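Glycosyl hydrolase BlGH5_18 (Bifidobacterium longum subsp. infantis, PDB 7LQX) probably hydrolyses glycosidic bonds in N-glycan breakdown, as a family GH5 (subfamily 18) glycosidase of a gut bacterium. Local coordinates at residues Glu328-Leu333 with Asn339-Gly344; Lys136-Leu141 with Asp184-Asp189; Ile297-Gln302 with Arg395-Gly400. All blocks are in the same frame, centred on the assembly; numbering follows the deposited sequence. Where two conformers were deposited one is given.

Interaction 1 (Glu328-Leu333 with Asn339-Gly344); sequences EHALGL and NIKPIG. With EDO (1,2-ethanediol), chain E.
Lys341 binds the backbone of Gly332 and Leu333, joining the loop 328-333 to the start of helix 342-354. The fold is the eight-stranded (beta/alpha)8 barrel of family GH5. The loop follows strand 306-312, the last of the barrel, and leads into its closing helix. Lys341 holds the N-cap position of that helix. Lys341 N donates to Leu333 O at 2.9 Å, with an N-H...O angle of 158°. This bond fixes the residue just before the helix against the end of the loop. The side chain then runs back along the loop. It is bent at CG-CD (chi3 61°), and CD and CE pass beside Gly332 O on the way to the ammonium group. Lys341 NZ donates to Gly332 O at 2.9 Å, approaching from a direction tilted 33° out of the carbonyl plane. Ala330 O is also close, 2.8 Å from Lys341 NZ. Lys341 NZ also forms a salt bridge with Asp316 OD1. The same Asp316 oxygen accepts from Gly332 N, so one carboxylate oxygen serves both the lysine and the loop backbone.

At the other end of the loop, Glu328 points its carboxylate at a 1,2-ethanediol, probably from the crystallisation liquor. The diol O1 donates to Glu328 OE2 at 2.5 Å. The diol O2 lies 2.4 Å from Glu328 OE1, so short that the details of this pair are doubtful. Ser111 OG also bonds to the diol.

Apolar packing lies next to the lysine bonds. Trp311 of the last barrel strand touches both Leu333 and Ile343. These two side chains cross at about a right angle, with Leu333 CD2 3.8 Å from Ile343 CG2. Leu333 CB rests on Gly344 CA at 3.9 Å.

Interaction 2 (Lys136-Leu141 with Asp184-Asp189); sequences KAEKTL and DAWLAD
Lys139 NZ and Asp189 OD1 form a salt bridge of 2.7 Å between two helices on the outside of the GH5 (beta/alpha)8 barrel. One is helix 132-149, the other helix 180-191. The ammonium group meets OD1 on its syn side, 27° out of the carboxylate plane. The lysine chain crosses the aspartate at about a right angle, and a bend about its CG-CD bond swings CE and NZ toward OD1. Lys139 CD lies 3.2 Å from the second oxygen, Asp189 OD2. A water ties the pair further. It accepts from Lys139 NZ at 2.8 Å and donates to Asp189 O at 2.7 Å. The lysine thus reaches both the side chain and the backbone of Asp189.

A hydrogen bond lies beside the salt bridge in a more buried place. Trp186 extends its indole toward helix 132-149, with CG anti to the backbone N. The carboxylate of Glu138 stands at the indole edge, its plane turned 83° from the ring. Phe129 meets the Trp186 ring edge-to-face. Val135 touches the side chains of both Trp186 and Asp189, and Leu190 packs on Glu138 and Lys139. The buried indole N-H is satisfied across the contact: Trp186 NE1 donates to the syn lone pair of Glu138 OE2 at 2.9 Å, with the oxygen only 12° out of the ring plane.

Interaction 3 (Ile297-Gln302 with Arg395-Gly400); sequences IAKAAQ and RLHAEG
Lys299 NZ donates to His397 NE2 at 3.0 Å, in the plane of the imidazole to within 1°. The lysine chain is extended beyond CG and comes in at the ring edge. Lys299 CD also lies 3.6 Å from His397 NE2. Accepting this bond suits an NE2 without a proton.

The other ring nitrogen has a water at the ring edge, in plane and 2.8 Å from His397 ND1. In the conformer given, this water may link the ring to Gln302 by donating to Gln302 OE1. Gln302 was modelled in two conformers, so this link is less certain.

Further out, Gly248 O accepts a second bond from Lys299 NZ and so helps position the ammonium group. The ring of Trp393 meets that of His397 with the two planes nearly parallel.

The contact joins the C-terminal part of barrel helix 289-300, with the residues that follow, to helix 388-399, which belongs to the C-terminal region with its three-stranded parallel sheet. Helix 248-264 touches both sides through Ala252 and Leu255, while Pro403 of strand 403-407 packs on His397.

From the N terminus, the chain first builds the early strands of the barrel. Interaction 2 then closes a loop of 42 residues that contains strand 155-159, tying helix 132-149 to helix 180-191. It is complete before either of the others begins. Interaction 3 opens next, late in helix 289-300, and closes 92 residues later on helix 388-399. It joins the barrel to the C-terminal region. Interaction 1 is nested inside that span and closes a loop of five residues before helix 342-354. Interactions 1 and 3 have centres about 25 Å apart. Interaction 2 lies on the opposite side of the chain's centre from both.

Interaction 1 (Glu328-Leu333 with Asn339-Gly344)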
ATOM      1  N   GLU A 328     -20.021   3.429  -7.810  1.00  9.50           N
ATOM      2  CA  GLU A 328     -19.662   3.302  -6.404  1.00  9.90           C
ATOM      3  C   GLU A 328     -20.010   4.558  -5.634  1.00 10.62           C
ATOM      4  O   GLU A 328     -20.342   4.495  -4.446  1.00 10.27           O
ATOM      5  CB  GLU A 328     -18.167   3.019  -6.249  1.00 12.61           C
ATOM      6  CG  GLU A 328     -17.726   1.671  -6.777  1.00 14.32           C
ATOM      7  CD  GLU A 328     -17.851   0.532  -5.770  1.00 15.50           C
ATOM      8  OE1 GLU A 328     -18.345   0.739  -4.639  1.00 14.76           O
ATOM      9  OE2 GLU A 328     -17.444  -0.591  -6.127  1.00 17.28           O
ATOM     10  N   HIS A 329     -19.937   5.715  -6.289  1.00  9.52           N
ATOM     11  CA  HIS A 329     -20.160   6.955  -5.577  1.00  9.81           C
ATOM     12  C   HIS A 329     -21.587   7.070  -5.062  1.00 12.56           C
ATOM     13  O   HIS A 329     -21.818   7.730  -4.040  1.00 13.57           O
ATOM     14  CB  HIS A 329     -19.878   8.138  -6.490  1.00 12.27           C
ATOM     15  CG  HIS A 329     -18.426   8.355  -6.779  1.00 11.20           C
ATOM     16  ND1 HIS A 329     -17.616   9.123  -5.971  1.00 10.12           N
ATOM     17  CD2 HIS A 329     -17.643   7.926  -7.798  1.00 11.49           C
ATOM     18  CE1 HIS A 329     -16.395   9.150  -6.475  1.00  9.32           C
ATOM     19  NE2 HIS A 329     -16.385   8.435  -7.586  1.00 11.22           N
ATOM     20  N   ALA A 330     -22.550   6.454  -5.757  1.00  9.26           N
ATOM     21  CA  ALA A 330     -23.975   6.679  -5.535  1.00  8.91           C
ATOM     22  C   ALA A 330     -24.632   5.591  -4.692  1.00  7.76           C
ATOM     23  O   ALA A 330     -25.860   5.593  -4.545  1.00  8.60           O
ATOM     24  CB  ALA A 330     -24.697   6.795  -6.882  1.00 10.64           C
ATOM     25  N   LEU A 331     -23.850   4.675  -4.126  1.00  7.63           N
ATOM     26  CA  LEU A 331     -24.406   3.548  -3.379  1.00  7.26           C
ATOM     27  C   LEU A 331     -24.905   3.917  -1.990  1.00  6.92           C
ATOM     28  O   LEU A 331     -25.469   3.058  -1.305  1.00  7.58           O
ATOM     29  CB  LEU A 331     -23.378   2.417  -3.300  1.00  7.76           C
ATOM     30  CG  LEU A 331     -23.248   1.588  -4.579  1.00  7.38           C
ATOM     31  CD1 LEU A 331     -22.003   0.704  -4.493  1.00  7.12           C
ATOM     32  CD2 LEU A 331     -24.469   0.737  -4.834  1.00  8.06           C
ATOM     33  N   GLY A 332     -24.773   5.167  -1.566  1.00  8.49           N
ATOM     34  CA  GLY A 332     -25.205   5.539  -0.238  1.00  8.36           C
ATOM     35  C   GLY A 332     -26.711   5.653  -0.088  1.00  8.37           C
ATOM     36  O   GLY A 332     -27.474   5.820  -1.043  1.00  8.60           O
ATOM     37  N   LEU A 333     -27.124   5.589   1.184  1.00  7.87           N
ATOM     38  CA  LEU A 333     -28.462   5.984   1.601  1.00  8.22           C
ATOM     39  C   LEU A 333     -28.536   7.484   1.859  1.00  8.21           C
ATOM     40  O   LEU A 333     -29.622   8.065   1.793  1.00  9.65           O
ATOM     41  CB  LEU A 333     -28.842   5.235   2.880  1.00  9.32           C
ATOM     42  CG  LEU A 333     -28.861   3.713   2.812  1.00  8.36           C
ATOM     43  CD1 LEU A 333     -29.277   3.180   4.185  1.00 10.26           C
ATOM     44  CD2 LEU A 333     -29.778   3.224   1.720  1.00  9.43           C
ATOM     45  N   ASN A 339     -27.297  14.230   3.370  1.00 12.98           N
ATOM     46  CA  ASN A 339     -28.750  14.314   3.338  1.00 11.11           C
ATOM     47  C   ASN A 339     -29.375  13.041   2.805  1.00 11.42           C
ATOM     48  O   ASN A 339     -28.861  12.419   1.873  1.00 11.61           O
ATOM     49  CB  ASN A 339     -29.153  15.510   2.491  1.00 12.87           C
ATOM     50  CG  ASN A 339     -28.636  16.792   3.073  1.00 15.09           C
ATOM     51  OD1 ASN A 339     -28.770  17.023   4.274  1.00 18.58           O
ATOM     52  ND2 ASN A 339     -27.991  17.609   2.254  1.00 14.96           N
ATOM     53  N   ILE A 340     -30.487  12.647   3.427  1.00 11.18           N
ATOM     54  CA  ILE A 340     -31.104  11.369   3.112  1.00 11.20           C
ATOM     55  C   ILE A 340     -31.567  11.342   1.662  1.00 10.26           C
ATOM     56  O   ILE A 340     -32.088  12.331   1.127  1.00 11.61           O
ATOM     57  CB  ILE A 340     -32.263  11.118   4.092  1.00 11.67           C
ATOM     58  CG1 ILE A 340     -32.731   9.667   4.012  1.00 13.06           C
ATOM     59  CG2 ILE A 340     -33.429  12.061   3.822  1.00 13.76           C
ATOM     60  CD1 ILE A 340     -33.819   9.318   5.023  1.00 17.19           C
ATOM     61  N   LYS A 341     -31.374  10.213   1.025  1.00  9.71           N
ATOM     62  CA  LYS A 341     -31.819   9.969  -0.333  1.00  9.70           C
ATOM     63  C   LYS A 341     -33.096   9.148  -0.329  1.00 10.19           C
ATOM     64  O   LYS A 341     -33.456   8.536   0.683  1.00  9.65           O
ATOM     65  CB  LYS A 341     -30.730   9.213  -1.101  1.00  9.47           C
ATOM     66  CG  LYS A 341     -29.429   9.989  -1.198  1.00 10.32           C
ATOM     67  CD  LYS A 341     -28.234   9.142  -1.613  1.00 11.97           C
ATOM     68  CE  LYS A 341     -28.400   8.519  -2.988  1.00 10.38           C
ATOM     69  NZ  LYS A 341     -27.245   7.635  -3.317  1.00  9.89           N
ATOM     70  N   PRO A 342     -33.817   9.111  -1.452  1.00 10.47           N
ATOM     71  CA  PRO A 342     -35.047   8.303  -1.491  1.00 11.17           C
ATOM     72  C   PRO A 342     -34.831   6.860  -1.069  1.00  9.55           C
ATOM     73  O   PRO A 342     -35.677   6.289  -0.375  1.00 10.61           O
ATOM     74  CB  PRO A 342     -35.506   8.451  -2.948  1.00 10.48           C
ATOM     75  CG  PRO A 342     -35.012   9.819  -3.332  1.00 10.87           C
ATOM     76  CD  PRO A 342     -33.649   9.916  -2.680  1.00 10.31           C
ATOM     77  N   ILE A 343     -33.708   6.251  -1.451  1.00  8.95           N
ATOM     78  CA  ILE A 343     -33.460   4.872  -1.040  1.00  8.42           C
ATOM     79  C   ILE A 343     -33.292   4.763   0.474  1.00  9.37           C
ATOM     80  O   ILE A 343     -33.649   3.739   1.071  1.00  9.30           O
ATOM     81  CB  ILE A 343     -32.263   4.268  -1.809  1.00  9.02           C
ATOM     82  CG1 ILE A 343     -32.180   2.757  -1.549  1.00  8.70           C
ATOM     83  CG2 ILE A 343     -30.962   4.970  -1.423  1.00  8.79           C
ATOM     84  CD1 ILE A 343     -31.106   2.067  -2.360  1.00  8.98           C
ATOM     85  N   GLY A 344     -32.738   5.795   1.117  1.00  9.91           N
ATOM     86  CA  GLY A 344     -32.641   5.791   2.570  1.00  9.85           C
ATOM     87  C   GLY A 344     -34.003   5.752   3.237  1.00  9.39           C
ATOM     88  O   GLY A 344     -34.219   5.015   4.207  1.00  9.81           O
TER
HETATM   89  C1  EDO E 504     -19.317  -3.145  -4.477  1.00 22.80           C
HETATM   90  O1  EDO E 504     -18.904  -2.595  -5.729  1.00 22.23           O
HETATM   91  C2  EDO E 504     -19.477  -2.044  -3.434  1.00 14.89           C
HETATM   92  O2  EDO E 504     -18.267  -1.284  -3.323  1.00 18.61           O

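Interaction 2 (Lys136-Leu141 with Asp184-Asp189)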
ATOM      1  N   LYS A 136       0.828 -15.785  11.532  1.00 10.94           N
ATOM      2  CA  LYS A 136       1.062 -15.408  12.920  1.00 10.81           C
ATOM      3  C   LYS A 136       0.770 -13.928  13.129  1.00 11.71           C
ATOM      4  O   LYS A 136       0.174 -13.539  14.141  1.00 11.73           O
ATOM      5  CB  LYS A 136       2.495 -15.749  13.330  1.00 13.90           C
ATOM      6  CG  LYS A 136       2.823 -15.339  14.756  1.00 17.44           C
ATOM      7  N   ALA A 137       1.185 -13.084  12.180  1.00 10.45           N
ATOM      8  CA  ALA A 137       0.943 -11.650  12.305  1.00  8.54           C
ATOM      9  C   ALA A 137      -0.544 -11.331  12.230  1.00  9.14           C
ATOM     10  O   ALA A 137      -1.039 -10.443  12.938  1.00  9.53           O
ATOM     11  CB  ALA A 137       1.702 -10.899  11.210  1.00 10.67           C
ATOM     12  N   GLU A 138      -1.274 -12.039  11.370  1.00  9.36           N
ATOM     13  CA  GLU A 138      -2.714 -11.843  11.298  1.00  9.49           C
ATOM     14  C   GLU A 138      -3.365 -12.197  12.625  1.00  9.68           C
ATOM     15  O   GLU A 138      -4.198 -11.448  13.145  1.00 11.28           O
ATOM     16  CB  GLU A 138      -3.292 -12.713  10.186  1.00  9.24           C
ATOM     17  CG  GLU A 138      -2.888 -12.280   8.798  1.00 10.10           C
ATOM     18  CD  GLU A 138      -2.986 -13.412   7.801  1.00 10.52           C
ATOM     19  OE1 GLU A 138      -2.338 -13.324   6.739  1.00 11.56           O
ATOM     20  OE2 GLU A 138      -3.703 -14.392   8.079  1.00 12.86           O
ATOM     21  N   LYS A 139      -2.978 -13.334  13.197  1.00 10.28           N
ATOM     22  CA  LYS A 139      -3.555 -13.734  14.472  1.00 10.51           C
ATOM     23  C   LYS A 139      -3.228 -12.725  15.559  1.00 12.71           C
ATOM     24  O   LYS A 139      -4.077 -12.411  16.400  1.00 11.89           O
ATOM     25  CB  LYS A 139      -3.055 -15.121  14.857  1.00 14.04           C
ATOM     26  CG  LYS A 139      -3.622 -16.236  14.007  1.00 22.31           C
ATOM     27  CD  LYS A 139      -3.098 -17.599  14.451  1.00 28.21           C
ATOM     28  CE  LYS A 139      -3.459 -17.877  15.904  1.00 34.94           C
ATOM     29  NZ  LYS A 139      -3.253 -19.304  16.290  1.00 45.17           N
ATOM     30  N   THR A 140      -2.002 -12.203  15.559  1.00 11.29           N
ATOM     31  CA  THR A 140      -1.629 -11.191  16.541  1.00 11.23           C
ATOM     32  C   THR A 140      -2.499  -9.945  16.408  1.00 12.01           C
ATOM     33  O   THR A 140      -2.964  -9.400  17.416  1.00 11.76           O
ATOM     34  CB  THR A 140      -0.144 -10.852  16.398  1.00 12.30           C
ATOM     35  OG1 THR A 140       0.629 -12.051  16.539  1.00 13.94           O
ATOM     36  CG2 THR A 140       0.275  -9.866  17.457  1.00 14.69           C
ATOM     37  N   LEU A 141      -2.734  -9.481  15.175  1.00 10.65           N
ATOM     38  CA  LEU A 141      -3.592  -8.313  14.981  1.00 10.72           C
ATOM     39  C   LEU A 141      -5.026  -8.593  15.428  1.00 11.20           C
ATOM     40  O   LEU A 141      -5.644  -7.772  16.115  1.00 11.00           O
ATOM     41  CB  LEU A 141      -3.551  -7.841  13.525  1.00  9.72           C
ATOM     42  CG  LEU A 141      -4.413  -6.599  13.267  1.00  9.50           C
ATOM     43  CD1 LEU A 141      -3.961  -5.425  14.147  1.00 13.14           C
ATOM     44  CD2 LEU A 141      -4.397  -6.217  11.801  1.00 11.26           C
ATOM     45  N   ASP A 184      -9.552 -24.076   4.947  1.00  9.91           N
ATOM     46  CA  ASP A 184     -10.239 -24.634   6.111  1.00 10.87           C
ATOM     47  C   ASP A 184      -9.453 -24.350   7.391  1.00 11.94           C
ATOM     48  O   ASP A 184     -10.014 -23.931   8.411  1.00 13.06           O
ATOM     49  CB  ASP A 184     -10.389 -26.153   5.970  1.00 12.44           C
ATOM     50  CG  ASP A 184     -11.427 -26.572   4.949  1.00 13.91           C
ATOM     51  OD1 ASP A 184     -12.324 -25.787   4.602  1.00 15.45           O
ATOM     52  OD2 ASP A 184     -11.367 -27.749   4.525  1.00 20.02           O
ATOM     53  N   ALA A 185      -8.146 -24.623   7.362  1.00 11.15           N
ATOM     54  CA  ALA A 185      -7.323 -24.476   8.556  1.00 13.36           C
ATOM     55  C   ALA A 185      -7.076 -23.011   8.871  1.00 11.11           C
ATOM     56  O   ALA A 185      -7.084 -22.611  10.041  1.00 13.28           O
ATOM     57  CB  ALA A 185      -5.989 -25.199   8.354  1.00 14.37           C
ATOM     58  N   TRP A 186      -6.856 -22.199   7.833  1.00  9.94           N
ATOM     59  CA  TRP A 186      -6.606 -20.773   8.015  1.00  9.49           C
ATOM     60  C   TRP A 186      -7.804 -20.095   8.657  1.00 10.56           C
ATOM     61  O   TRP A 186      -7.662 -19.337   9.623  1.00 10.62           O
ATOM     62  CB  TRP A 186      -6.287 -20.158   6.648  1.00  9.87           C
ATOM     63  CG  TRP A 186      -6.056 -18.679   6.681  1.00  9.09           C
ATOM     64  CD1 TRP A 186      -4.928 -18.031   7.087  1.00 12.10           C
ATOM     65  CD2 TRP A 186      -6.990 -17.665   6.308  1.00  8.63           C
ATOM     66  NE1 TRP A 186      -5.104 -16.675   6.985  1.00 12.00           N
ATOM     67  CE2 TRP A 186      -6.361 -16.423   6.505  1.00 11.12           C
ATOM     68  CE3 TRP A 186      -8.295 -17.686   5.810  1.00 10.29           C
ATOM     69  CZ2 TRP A 186      -6.996 -15.210   6.229  1.00 12.69           C
ATOM     70  CZ3 TRP A 186      -8.925 -16.483   5.539  1.00 11.35           C
ATOM     71  CH2 TRP A 186      -8.275 -15.263   5.749  1.00 12.44           C
ATOM     72  N   LEU A 187      -9.003 -20.369   8.142  1.00  8.86           N
ATOM     73  CA  LEU A 187     -10.207 -19.811   8.738  1.00  9.38           C
ATOM     74  C   LEU A 187     -10.343 -20.237  10.192  1.00 10.95           C
ATOM     75  O   LEU A 187     -10.574 -19.406  11.075  1.00 11.13           O
ATOM     76  CB  LEU A 187     -11.437 -20.254   7.948  1.00 11.38           C
ATOM     77  CG  LEU A 187     -11.653 -19.618   6.580  1.00  8.57           C
ATOM     78  CD1 LEU A 187     -12.801 -20.293   5.841  1.00 10.91           C
ATOM     79  CD2 LEU A 187     -11.916 -18.129   6.735  1.00  9.69           C
ATOM     80  N   ALA A 188     -10.210 -21.536  10.463  1.00 11.44           N
ATOM     81  CA  ALA A 188     -10.397 -22.005  11.831  1.00 11.65           C
ATOM     82  C   ALA A 188      -9.393 -21.355  12.771  1.00 12.25           C
ATOM     83  O   ALA A 188      -9.740 -20.975  13.897  1.00 14.07           O
ATOM     84  CB  ALA A 188     -10.273 -23.527  11.889  1.00 13.49           C
ATOM     85  N   ASP A 189      -8.143 -21.219  12.323  1.00 12.57           N
ATOM     86  CA  ASP A 189      -7.082 -20.670  13.163  1.00 15.88           C
ATOM     87  C   ASP A 189      -7.368 -19.228  13.560  1.00 13.47           C
ATOM     88  O   ASP A 189      -7.168 -18.845  14.718  1.00 14.73           O
ATOM     89  CB  ASP A 189      -5.761 -20.784  12.398  1.00 19.90           C
ATOM     90  CG  ASP A 189      -4.537 -20.586  13.270  1.00 29.24           C
ATOM     91  OD1 ASP A 189      -4.634 -20.713  14.507  1.00 26.39           O
ATOM     92  OD2 ASP A 189      -3.462 -20.302  12.699  1.00 29.94           O
TER
HETATM   93  O   HOH W   1      -5.932 -19.894  16.913  1.00 24.85           O

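Interaction 3 (Ile297-Gln302 with Arg395-Gly400)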
ATOM      1  N   ILE A 297     -35.715  -6.678  -0.284  1.00  7.69           N
ATOM      2  CA  ILE A 297     -35.850  -7.020   1.127  1.00  8.93           C
ATOM      3  C   ILE A 297     -37.103  -7.844   1.370  1.00  9.24           C
ATOM      4  O   ILE A 297     -37.069  -8.835   2.108  1.00  9.59           O
ATOM      5  CB  ILE A 297     -35.789  -5.755   1.999  1.00  9.35           C
ATOM      6  CG1 ILE A 297     -34.381  -5.163   1.921  1.00  9.89           C
ATOM      7  CG2 ILE A 297     -36.167  -6.084   3.438  1.00 11.37           C
ATOM      8  CD1 ILE A 297     -34.277  -3.760   2.473  1.00 10.87           C
ATOM      9  N   ALA A 298     -38.221  -7.472   0.753  1.00  8.47           N
ATOM     10  CA  ALA A 298     -39.434  -8.265   0.925  1.00  9.73           C
ATOM     11  C   ALA A 298     -39.223  -9.699   0.463  1.00 10.72           C
ATOM     12  O   ALA A 298     -39.750 -10.641   1.068  1.00 11.35           O
ATOM     13  CB  ALA A 298     -40.588  -7.625   0.162  1.00 11.86           C
ATOM     14  N   LYS A 299     -38.459  -9.894  -0.611  1.00  8.47           N
ATOM     15  CA  LYS A 299     -38.151 -11.251  -1.047  1.00  8.17           C
ATOM     16  C   LYS A 299     -37.180 -11.928  -0.087  1.00  9.02           C
ATOM     17  O   LYS A 299     -37.398 -13.074   0.320  1.00  8.35           O
ATOM     18  CB  LYS A 299     -37.615 -11.251  -2.480  1.00  8.84           C
ATOM     19  CG  LYS A 299     -38.705 -10.992  -3.533  1.00  9.68           C
ATOM     20  CD  LYS A 299     -38.201 -11.166  -4.959  1.00  9.19           C
ATOM     21  CE  LYS A 299     -39.273 -10.915  -5.982  1.00 10.87           C
ATOM     22  NZ  LYS A 299     -38.867 -11.449  -7.324  1.00 12.67           N
ATOM     23  N   ALA A 300     -36.100 -11.242   0.292  1.00  7.80           N
ATOM     24  CA  ALA A 300     -35.126 -11.856   1.189  1.00  8.65           C
ATOM     25  C   ALA A 300     -35.777 -12.322   2.489  1.00  8.20           C
ATOM     26  O   ALA A 300     -35.401 -13.367   3.037  1.00  8.64           O
ATOM     27  CB  ALA A 300     -33.978 -10.884   1.473  1.00  8.49           C
ATOM     28  N   ALA A 301     -36.748 -11.569   2.998  1.00  8.12           N
ATOM     29  CA  ALA A 301     -37.423 -11.927   4.238  1.00  8.23           C
ATOM     30  C   ALA A 301     -38.230 -13.210   4.111  1.00  8.73           C
ATOM     31  O   ALA A 301     -38.723 -13.714   5.128  1.00  9.28           O
ATOM     32  CB  ALA A 301     -38.316 -10.775   4.699  1.00 12.05           C
ATOM     33  N   GLN A 302     -38.383 -13.750   2.902  0.54  7.94           N
ATOM     34  CA  GLN A 302     -39.017 -15.054   2.755  0.54  8.23           C
ATOM     35  C   GLN A 302     -38.122 -16.179   3.244  0.54  7.19           C
ATOM     36  O   GLN A 302     -38.599 -17.306   3.411  0.54  8.02           O
ATOM     37  CB  GLN A 302     -39.410 -15.288   1.300  0.54  9.21           C
ATOM     38  CG  GLN A 302     -40.504 -14.348   0.841  0.54 11.66           C
ATOM     39  CD  GLN A 302     -40.720 -14.374  -0.652  0.54 14.65           C
ATOM     40  OE1 GLN A 302     -40.251 -15.273  -1.348  0.54 21.21           O
ATOM     41  NE2 GLN A 302     -41.438 -13.379  -1.158  0.54 15.62           N
ATOM     42  N   ARG A 395     -37.529 -20.177 -11.477  1.00  9.93           N
ATOM     43  CA  ARG A 395     -38.835 -20.555 -12.008  1.00 10.84           C
ATOM     44  C   ARG A 395     -39.786 -20.946 -10.883  1.00 11.65           C
ATOM     45  O   ARG A 395     -40.935 -20.490 -10.840  1.00 11.46           O
ATOM     46  CB  ARG A 395     -38.682 -21.711 -12.993  1.00 12.69           C
ATOM     47  CG  ARG A 395     -39.904 -21.915 -13.864  1.00 14.74           C
ATOM     48  CD  ARG A 395     -39.944 -23.305 -14.459  1.00 15.72           C
ATOM     49  NE  ARG A 395     -40.397 -24.279 -13.466  1.00 16.90           N
ATOM     50  CZ  ARG A 395     -39.622 -25.196 -12.882  1.00 16.57           C
ATOM     51  NH1 ARG A 395     -38.331 -25.297 -13.184  1.00 15.64           N
ATOM     52  NH2 ARG A 395     -40.147 -26.017 -11.988  1.00 15.93           N
ATOM     53  N   LEU A 396     -39.318 -21.794  -9.962  1.00 10.81           N
ATOM     54  CA  LEU A 396     -40.126 -22.177  -8.812  1.00 10.02           C
ATOM     55  C   LEU A 396     -40.484 -20.969  -7.956  1.00 10.95           C
ATOM     56  O   LEU A 396     -41.604 -20.882  -7.435  1.00 11.10           O
ATOM     57  CB  LEU A 396     -39.376 -23.222  -7.991  1.00 11.75           C
ATOM     58  CG  LEU A 396     -39.345 -24.609  -8.631  1.00 12.21           C
ATOM     59  CD1 LEU A 396     -38.272 -25.463  -7.958  1.00 11.88           C
ATOM     60  CD2 LEU A 396     -40.708 -25.286  -8.557  1.00 15.20           C
ATOM     61  N   HIS A 397     -39.550 -20.031  -7.799  1.00 10.08           N
ATOM     62  CA  HIS A 397     -39.835 -18.788  -7.088  1.00 11.20           C
ATOM     63  C   HIS A 397     -40.971 -18.022  -7.754  1.00 11.13           C
ATOM     64  O   HIS A 397     -41.927 -17.608  -7.088  1.00 12.20           O
ATOM     65  CB  HIS A 397     -38.549 -17.954  -7.034  1.00 11.01           C
ATOM     66  CG  HIS A 397     -38.755 -16.533  -6.619  1.00 13.77           C
ATOM     67  ND1 HIS A 397     -39.081 -16.173  -5.331  1.00 14.19           N
ATOM     68  CD2 HIS A 397     -38.655 -15.378  -7.318  1.00 12.31           C
ATOM     69  CE1 HIS A 397     -39.194 -14.858  -5.259  1.00 13.03           C
ATOM     70  NE2 HIS A 397     -38.941 -14.352  -6.452  1.00 14.29           N
ATOM     71  N   ALA A 398     -40.883 -17.826  -9.074  1.00 10.41           N
ATOM     72  CA  ALA A 398     -41.921 -17.091  -9.792  1.00 12.72           C
ATOM     73  C   ALA A 398     -43.276 -17.773  -9.670  1.00 12.89           C
ATOM     74  O   ALA A 398     -44.314 -17.097  -9.664  1.00 13.87           O
ATOM     75  CB  ALA A 398     -41.532 -16.940 -11.267  1.00 14.03           C
ATOM     76  N   GLU A 399     -43.287 -19.102  -9.583  1.00 12.53           N
ATOM     77  CA  GLU A 399     -44.530 -19.855  -9.474  1.00 14.26           C
ATOM     78  C   GLU A 399     -45.136 -19.800  -8.082  1.00 15.35           C
ATOM     79  O   GLU A 399     -46.292 -20.206  -7.915  1.00 16.98           O
ATOM     80  CB  GLU A 399     -44.275 -21.312  -9.858  1.00 13.50           C
ATOM     81  CG  GLU A 399     -43.906 -21.477 -11.316  1.00 16.03           C
ATOM     82  CD  GLU A 399     -43.468 -22.880 -11.674  1.00 17.42           C
ATOM     83  OE1 GLU A 399     -43.433 -23.764 -10.784  1.00 19.53           O
ATOM     84  OE2 GLU A 399     -43.159 -23.096 -12.866  1.00 17.77           O
ATOM     85  N   GLY A 400     -44.400 -19.305  -7.093  1.00 15.83           N
ATOM     86  CA  GLY A 400     -44.886 -19.271  -5.731  1.00 17.41           C
ATOM     87  C   GLY A 400     -44.620 -20.519  -4.922  1.00 16.50           C
ATOM     88  O   GLY A 400     -45.264 -20.711  -3.884  1.00 18.84           O
TER
HETATM   89  O   HOH W   2     -39.671 -17.652  -3.016  1.00 15.40           O